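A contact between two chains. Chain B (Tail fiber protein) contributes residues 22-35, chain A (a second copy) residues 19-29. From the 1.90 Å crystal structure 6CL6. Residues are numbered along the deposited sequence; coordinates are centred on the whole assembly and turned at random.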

ATOM      1  N   LYS B  22     -60.477 -73.271 -28.912  1.00 22.08           N
ATOM      2  CA  LYS B  22     -61.642 -73.938 -28.380  1.00 18.48           C
ATOM      3  C   LYS B  22     -62.200 -73.209 -27.167  1.00 25.28           C
ATOM      4  O   LYS B  22     -63.352 -73.440 -26.799  1.00 29.59           O
ATOM      5  CB  LYS B  22     -61.286 -75.396 -28.020  1.00 23.94           C
ATOM      6  CG  LYS B  22     -62.498 -76.287 -27.711  1.00 61.31           C
ATOM      7  CD  LYS B  22     -63.419 -76.476 -28.929  1.00 47.82           C
ATOM      8  CE  LYS B  22     -62.727 -77.207 -30.077  1.00 47.96           C
ATOM      9  NZ  LYS B  22     -63.642 -77.465 -31.228  1.00 53.12           N
ATOM     10  N   LEU B  23     -61.406 -72.355 -26.519  1.00 21.64           N
ATOM     11  CA  LEU B  23     -61.925 -71.506 -25.436  1.00 20.05           C
ATOM     12  C   LEU B  23     -62.532 -70.274 -26.077  1.00 28.34           C
ATOM     13  O   LEU B  23     -61.826 -69.339 -26.450  1.00 26.33           O
ATOM     14  CB  LEU B  23     -60.828 -71.135 -24.443  1.00 32.92           C
ATOM     15  CG  LEU B  23     -60.174 -72.251 -23.624  1.00 33.12           C
ATOM     16  CD1 LEU B  23     -59.400 -71.602 -22.477  1.00 31.79           C
ATOM     17  CD2 LEU B  23     -61.170 -73.271 -23.077  1.00 23.39           C
ATOM     18  N   VAL B  24     -63.861 -70.225 -26.121  1.00 23.60           N
ATOM     19  CA  VAL B  24     -64.567 -69.196 -26.862  1.00 23.27           C
ATOM     20  C   VAL B  24     -65.166 -68.128 -25.963  1.00 21.98           C
ATOM     21  O   VAL B  24     -65.737 -67.153 -26.475  1.00 29.98           O
ATOM     22  CB  VAL B  24     -65.676 -69.842 -27.734  1.00 30.12           C
ATOM     23  CG1 VAL B  24     -65.090 -70.919 -28.621  1.00 37.13           C
ATOM     24  CG2 VAL B  24     -66.770 -70.424 -26.846  1.00 21.31           C
ATOM     25  N   SER B  25     -65.040 -68.257 -24.646  1.00 22.64           N
ATOM     26  CA  SER B  25     -65.649 -67.278 -23.763  1.00 21.78           C
ATOM     27  C   SER B  25     -65.027 -67.357 -22.378  1.00 16.06           C
ATOM     28  O   SER B  25     -64.308 -68.302 -22.048  1.00 22.07           O
ATOM     29  CB  SER B  25     -67.176 -67.495 -23.669  1.00 34.07           C
ATOM     30  OG  SER B  25     -67.451 -68.738 -23.057  1.00 36.29           O
ATOM     31  N   GLY B  26     -65.317 -66.339 -21.571  1.00 16.54           N
ATOM     32  CA  GLY B  26     -64.930 -66.327 -20.171  1.00 26.48           C
ATOM     33  C   GLY B  26     -63.490 -65.855 -19.940  1.00 19.66           C
ATOM     34  O   GLY B  26     -62.689 -65.680 -20.855  1.00 20.21           O
ATOM     35  N   VAL B  27     -63.162 -65.685 -18.661  1.00 24.21           N
ATOM     36  CA  VAL B  27     -61.845 -65.230 -18.215  1.00 27.83           C
ATOM     37  C   VAL B  27     -61.226 -66.339 -17.373  1.00 18.43           C
ATOM     38  O   VAL B  27     -61.816 -66.767 -16.371  1.00 15.83           O
ATOM     39  CB  VAL B  27     -61.953 -63.918 -17.412  1.00 18.81           C
ATOM     40  CG1 VAL B  27     -60.586 -63.408 -16.984  1.00 15.20           C
ATOM     41  CG2 VAL B  27     -62.721 -62.838 -18.219  1.00 16.69           C
ATOM     42  N   LEU B  28     -60.044 -66.807 -17.776  1.00 14.28           N
ATOM     43  CA  LEU B  28     -59.320 -67.812 -17.017  1.00 15.65           C
ATOM     44  C   LEU B  28     -59.099 -67.392 -15.577  1.00 19.88           C
ATOM     45  O   LEU B  28     -58.797 -66.234 -15.291  1.00 14.72           O
ATOM     46  CB  LEU B  28     -57.946 -68.059 -17.662  1.00 20.08           C
ATOM     47  CG  LEU B  28     -57.928 -68.708 -19.046  1.00 24.66           C
ATOM     48  CD1 LEU B  28     -56.677 -68.290 -19.809  1.00 28.03           C
ATOM     49  CD2 LEU B  28     -58.004 -70.206 -18.874  1.00 22.26           C
ATOM     50  N   ALA B  29     -59.200 -68.357 -14.668  1.00 20.66           N
ATOM     51  CA  ALA B  29     -58.692 -68.140 -13.322  1.00 14.79           C
ATOM     52  C   ALA B  29     -57.204 -67.848 -13.418  1.00 11.66           C
ATOM     53  O   ALA B  29     -56.481 -68.476 -14.206  1.00 14.40           O
ATOM     54  CB  ALA B  29     -58.952 -69.342 -12.440  1.00 26.49           C
ATOM     55  N   GLU B  30     -56.738 -66.880 -12.627  1.00 16.90           N
ATOM     56  CA  GLU B  30     -55.340 -66.445 -12.768  1.00 26.11           C
ATOM     57  C   GLU B  30     -54.361 -67.547 -12.397  1.00 14.93           C
ATOM     58  O   GLU B  30     -53.222 -67.562 -12.900  1.00 17.58           O
ATOM     59  CB  GLU B  30     -55.088 -65.181 -11.941  1.00 34.64           C
ATOM     60  CG  GLU B  30     -55.025 -65.352 -10.428  1.00 23.99           C
ATOM     61  CD  GLU B  30     -54.467 -64.109  -9.729  1.00 23.22           C
ATOM     62  OE1 GLU B  30     -55.263 -63.220  -9.368  1.00 28.49           O
ATOM     63  OE2 GLU B  30     -53.229 -64.004  -9.614  1.00 22.25           O
ATOM     64  N   GLN B  31     -54.785 -68.512 -11.579  1.00  9.84           N
ATOM     65  CA  GLN B  31     -53.959 -69.639 -11.225  1.00 17.05           C
ATOM     66  C   GLN B  31     -53.584 -70.480 -12.444  1.00 18.09           C
ATOM     67  O   GLN B  31     -52.643 -71.260 -12.368  1.00 15.22           O
ATOM     68  CB  GLN B  31     -54.668 -70.536 -10.202  1.00 19.14           C
ATOM     69  CG  GLN B  31     -54.813 -69.927  -8.805  1.00 23.61           C
ATOM     70  CD  GLN B  31     -55.864 -68.825  -8.742  1.00 21.43           C
ATOM     71  OE1 GLN B  31     -56.784 -68.758  -9.563  1.00 20.48           O
ATOM     72  NE2 GLN B  31     -55.720 -67.940  -7.760  1.00 48.72           N
ATOM     73  N   ARG B  32     -54.288 -70.320 -13.560  1.00 13.55           N
ATOM     74  CA  ARG B  32     -53.891 -71.029 -14.769  1.00 21.79           C
ATOM     75  C   ARG B  32     -52.712 -70.360 -15.488  1.00 16.49           C
ATOM     76  O   ARG B  32     -52.198 -70.935 -16.435  1.00 13.22           O
ATOM     77  CB  ARG B  32     -55.073 -71.131 -15.737  1.00 14.20           C
ATOM     78  CG  ARG B  32     -56.360 -71.793 -15.172  1.00 13.91           C
ATOM     79  CD  ARG B  32     -56.187 -73.268 -14.922  1.00 16.09           C
ATOM     80  NE  ARG B  32     -55.558 -73.567 -13.627  1.00 13.78           N
ATOM     81  CZ  ARG B  32     -56.181 -73.533 -12.452  1.00 20.00           C
ATOM     82  NH1 ARG B  32     -57.470 -73.217 -12.389  1.00 27.69           N
ATOM     83  NH2 ARG B  32     -55.520 -73.808 -11.339  1.00 25.21           N
ATOM     84  N   LEU B  33     -52.308 -69.175 -15.074  1.00 14.30           N
ATOM     85  CA  LEU B  33     -51.263 -68.426 -15.754  1.00 17.24           C
ATOM     86  C   LEU B  33     -49.884 -68.768 -15.199  1.00 14.04           C
ATOM     87  O   LEU B  33     -49.721 -69.007 -14.004  1.00 11.15           O
ATOM     88  CB  LEU B  33     -51.466 -66.940 -15.597  1.00 16.06           C
ATOM     89  CG  LEU B  33     -52.704 -66.293 -16.225  1.00 15.20           C
ATOM     90  CD1 LEU B  33     -52.774 -64.821 -15.835  1.00 16.63           C
ATOM     91  CD2 LEU B  33     -52.618 -66.473 -17.717  1.00 19.18           C
ATOM     92  N   PRO B  34     -48.883 -68.755 -16.048  1.00 11.71           N
ATOM     93  CA  PRO B  34     -47.509 -68.750 -15.549  1.00 19.33           C
ATOM     94  C   PRO B  34     -47.355 -67.624 -14.533  1.00 20.54           C
ATOM     95  O   PRO B  34     -47.982 -66.568 -14.644  1.00 13.54           O
ATOM     96  CB  PRO B  34     -46.671 -68.538 -16.814  1.00 16.89           C
ATOM     97  CG  PRO B  34     -47.518 -69.044 -17.912  1.00 17.83           C
ATOM     98  CD  PRO B  34     -48.942 -68.703 -17.526  1.00 15.92           C
ATOM     99  N   VAL B  35     -46.519 -67.874 -13.519  1.00 13.49           N
ATOM    100  CA  VAL B  35     -46.530 -67.026 -12.336  1.00 11.26           C
ATOM    101  C   VAL B  35     -46.128 -65.602 -12.652  1.00 17.62           C
ATOM    102  O   VAL B  35     -46.604 -64.654 -12.004  1.00 15.65           O
ATOM    103  CB  VAL B  35     -45.632 -67.638 -11.254  1.00 11.09           C
ATOM    104  CG1 VAL B  35     -46.227 -68.956 -10.753  1.00 20.45           C
ATOM    105  CG2 VAL B  35     -44.215 -67.866 -11.737  1.00 11.80           C
TER
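Chain A, residues 19-29: DASKLVSGVLA

Chain A follows chain B in the same direction, Asp A19 beside Ser B25 and Val A27 beside Arg B32, with CA atoms 4.7 and 4.5 Å apart. It opens with a short 3-10 turn at residues 20-22, runs as a strand through 23-25, and continues as an extended loop to Ala A29.

Polar groups hold the two ends of this path. At the first, Ser B25 OG donates to Asp A19 OD1 (2.7 Å), while Ala A20 N donates to Ser B25 O (2.7 Å). The other carboxylate oxygen turns back into its own chain: Asp A19 OD2 accepts from Ser A21 N (3.0 Å) and Ser A21 OG (2.9 Å), so one aspartate both steadies the turn and reaches the neighbour. Gly B26 suits its place twice over: its phi is positive, and a CB there would lie 2.5 Å from Asp A19 OD1.

At the far end Arg B32 works through side chain and backbone. Its NE donates to Gly A26 O (2.7 Å), and its O accepts from Leu A28 N in a nearly straight bond of 2.8 Å. Arg B32 NH2 donates to a water that in turn donates to Gln B31 O and, weakly, to Gly A26 O. Nearer the middle, a second water accepts from Ala B29 N and donates to Ala A20 O and Leu A23 O, serving backbone groups that do not meet directly. Ser A25 N, buried by the contact, finds no partner.

Between these ends the side chains that meet are mostly apolar. The small Ala A20 lets the chain B backbone come close: Ala A20 CB lies 3.5 Å from Leu B28 N. Leu B28 CD2 packs 3.7 Å from Leu A23 CD1, and Leu B28 CD1 3.8 Å from Leu A28 CD1; branched leucine ends fill this space without asking for hydrogen bonds.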

ATOM      1  N   ASP A  19     -66.149 -72.550 -22.233  1.00 31.87           N
ATOM      2  CA  ASP A  19     -65.850 -71.374 -21.437  1.00 31.79           C
ATOM      3  C   ASP A  19     -64.517 -71.582 -20.732  1.00 31.76           C
ATOM      4  O   ASP A  19     -64.108 -72.711 -20.460  1.00 31.78           O
ATOM      5  CB  ASP A  19     -66.951 -71.119 -20.410  1.00 31.76           C
ATOM      6  CG  ASP A  19     -66.814 -69.771 -19.736  1.00 31.69           C
ATOM      7  OD1 ASP A  19     -67.217 -68.753 -20.349  1.00 36.66           O
ATOM      8  OD2 ASP A  19     -66.301 -69.713 -18.595  1.00 31.64           O
ATOM      9  N   ALA A  20     -63.834 -70.463 -20.429  1.00 23.52           N
ATOM     10  CA  ALA A  20     -62.541 -70.552 -19.760  1.00 41.88           C
ATOM     11  C   ALA A  20     -62.656 -71.264 -18.422  1.00 20.95           C
ATOM     12  O   ALA A  20     -61.679 -71.867 -17.950  1.00 22.74           O
ATOM     13  CB  ALA A  20     -61.957 -69.153 -19.555  1.00 31.72           C
ATOM     14  N   SER A  21     -63.839 -71.222 -17.806  1.00 24.98           N
ATOM     15  CA  SER A  21     -64.048 -71.898 -16.532  1.00 37.43           C
ATOM     16  C   SER A  21     -63.852 -73.405 -16.634  1.00 39.28           C
ATOM     17  O   SER A  21     -63.696 -74.072 -15.606  1.00 31.50           O
ATOM     18  CB  SER A  21     -65.458 -71.608 -16.016  1.00 32.57           C
ATOM     19  OG  SER A  21     -66.410 -72.106 -16.926  1.00 34.55           O
ATOM     20  N   LYS A  22     -63.853 -73.958 -17.843  1.00 25.01           N
ATOM     21  CA  LYS A  22     -63.651 -75.394 -18.001  1.00 32.79           C
ATOM     22  C   LYS A  22     -62.235 -75.828 -17.676  1.00 27.55           C
ATOM     23  O   LYS A  22     -62.018 -77.030 -17.508  1.00 24.19           O
ATOM     24  CB  LYS A  22     -64.018 -75.817 -19.422  1.00 33.69           C
ATOM     25  CG  LYS A  22     -64.168 -77.326 -19.614  1.00 51.52           C
ATOM     26  CD  LYS A  22     -65.318 -77.913 -18.787  1.00 50.66           C
ATOM     27  CE  LYS A  22     -66.683 -77.409 -19.238  1.00 61.81           C
ATOM     28  NZ  LYS A  22     -67.795 -78.158 -18.567  1.00 53.50           N
ATOM     29  N   LEU A  23     -61.274 -74.892 -17.586  1.00 27.79           N
ATOM     30  CA  LEU A  23     -59.902 -75.219 -17.188  1.00 17.61           C
ATOM     31  C   LEU A  23     -59.793 -75.069 -15.677  1.00 29.51           C
ATOM     32  O   LEU A  23     -59.739 -73.950 -15.157  1.00 31.71           O
ATOM     33  CB  LEU A  23     -58.879 -74.326 -17.908  1.00 24.56           C
ATOM     34  CG  LEU A  23     -58.570 -74.585 -19.374  1.00 30.83           C
ATOM     35  CD1 LEU A  23     -57.353 -73.744 -19.842  1.00 26.69           C
ATOM     36  CD2 LEU A  23     -58.301 -76.044 -19.667  1.00 19.27           C
ATOM     37  N   VAL A  24     -59.737 -76.201 -14.976  1.00 23.13           N
ATOM     38  CA  VAL A  24     -59.901 -76.225 -13.526  1.00 28.66           C
ATOM     39  C   VAL A  24     -58.597 -76.459 -12.784  1.00 15.66           C
ATOM     40  O   VAL A  24     -58.575 -76.311 -11.555  1.00 23.26           O
ATOM     41  CB  VAL A  24     -60.949 -77.281 -13.096  1.00 28.58           C
ATOM     42  CG1 VAL A  24     -62.309 -76.956 -13.727  1.00 29.86           C
ATOM     43  CG2 VAL A  24     -60.514 -78.672 -13.508  1.00 25.94           C
ATOM     44  N   SER A  25     -57.515 -76.794 -13.480  1.00 18.12           N
ATOM     45  CA  SER A  25     -56.250 -77.094 -12.831  1.00 20.67           C
ATOM     46  C   SER A  25     -55.135 -76.818 -13.822  1.00 17.16           C
ATOM     47  O   SER A  25     -55.367 -76.689 -15.019  1.00 20.20           O
ATOM     48  CB  SER A  25     -56.190 -78.540 -12.354  1.00 31.11           C
ATOM     49  OG  SER A  25     -56.272 -79.425 -13.460  1.00 30.09           O
ATOM     50  N   GLY A  26     -53.919 -76.747 -13.292  1.00 21.58           N
ATOM     51  CA  GLY A  26     -52.723 -76.684 -14.100  1.00 28.61           C
ATOM     52  C   GLY A  26     -52.332 -75.267 -14.491  1.00 13.46           C
ATOM     53  O   GLY A  26     -53.090 -74.305 -14.351  1.00 18.61           O
ATOM     54  N   VAL A  27     -51.105 -75.149 -14.978  1.00 16.68           N
ATOM     55  CA  VAL A  27     -50.566 -73.896 -15.498  1.00 18.54           C
ATOM     56  C   VAL A  27     -50.367 -74.047 -17.003  1.00 17.99           C
ATOM     57  O   VAL A  27     -49.702 -74.984 -17.462  1.00 15.12           O
ATOM     58  CB  VAL A  27     -49.252 -73.524 -14.796  1.00 31.79           C
ATOM     59  CG1 VAL A  27     -48.656 -72.276 -15.418  1.00 18.53           C
ATOM     60  CG2 VAL A  27     -49.489 -73.309 -13.285  1.00 15.81           C
ATOM     61  N   LEU A  28     -50.946 -73.122 -17.764  1.00 12.14           N
ATOM     62  CA  LEU A  28     -50.797 -73.121 -19.210  1.00 15.66           C
ATOM     63  C   LEU A  28     -49.338 -73.080 -19.627  1.00 18.73           C
ATOM     64  O   LEU A  28     -48.532 -72.379 -19.028  1.00 15.38           O
ATOM     65  CB  LEU A  28     -51.515 -71.886 -19.775  1.00 15.40           C
ATOM     66  CG  LEU A  28     -53.024 -71.856 -19.686  1.00 26.93           C
ATOM     67  CD1 LEU A  28     -53.543 -70.456 -19.879  1.00 29.89           C
ATOM     68  CD2 LEU A  28     -53.564 -72.789 -20.740  1.00 17.93           C
ATOM     69  N   ALA A  29     -49.011 -73.809 -20.695  1.00  9.74           N
ATOM     70  CA  ALA A  29     -47.717 -73.649 -21.356  1.00 20.02           C
ATOM     71  C   ALA A  29     -47.594 -72.220 -21.869  1.00 17.14           C
ATOM     72  O   ALA A  29     -48.576 -71.608 -22.289  1.00 13.07           O
ATOM     73  CB  ALA A  29     -47.575 -74.647 -22.523  1.00 18.94           C
TER
HETATM   74  O   HOH W   1     -60.174 -70.834 -15.625  1.00 23.32           O
HETATM   75  O   HOH W   2     -52.575 -73.849 -11.408  1.00 23.53           O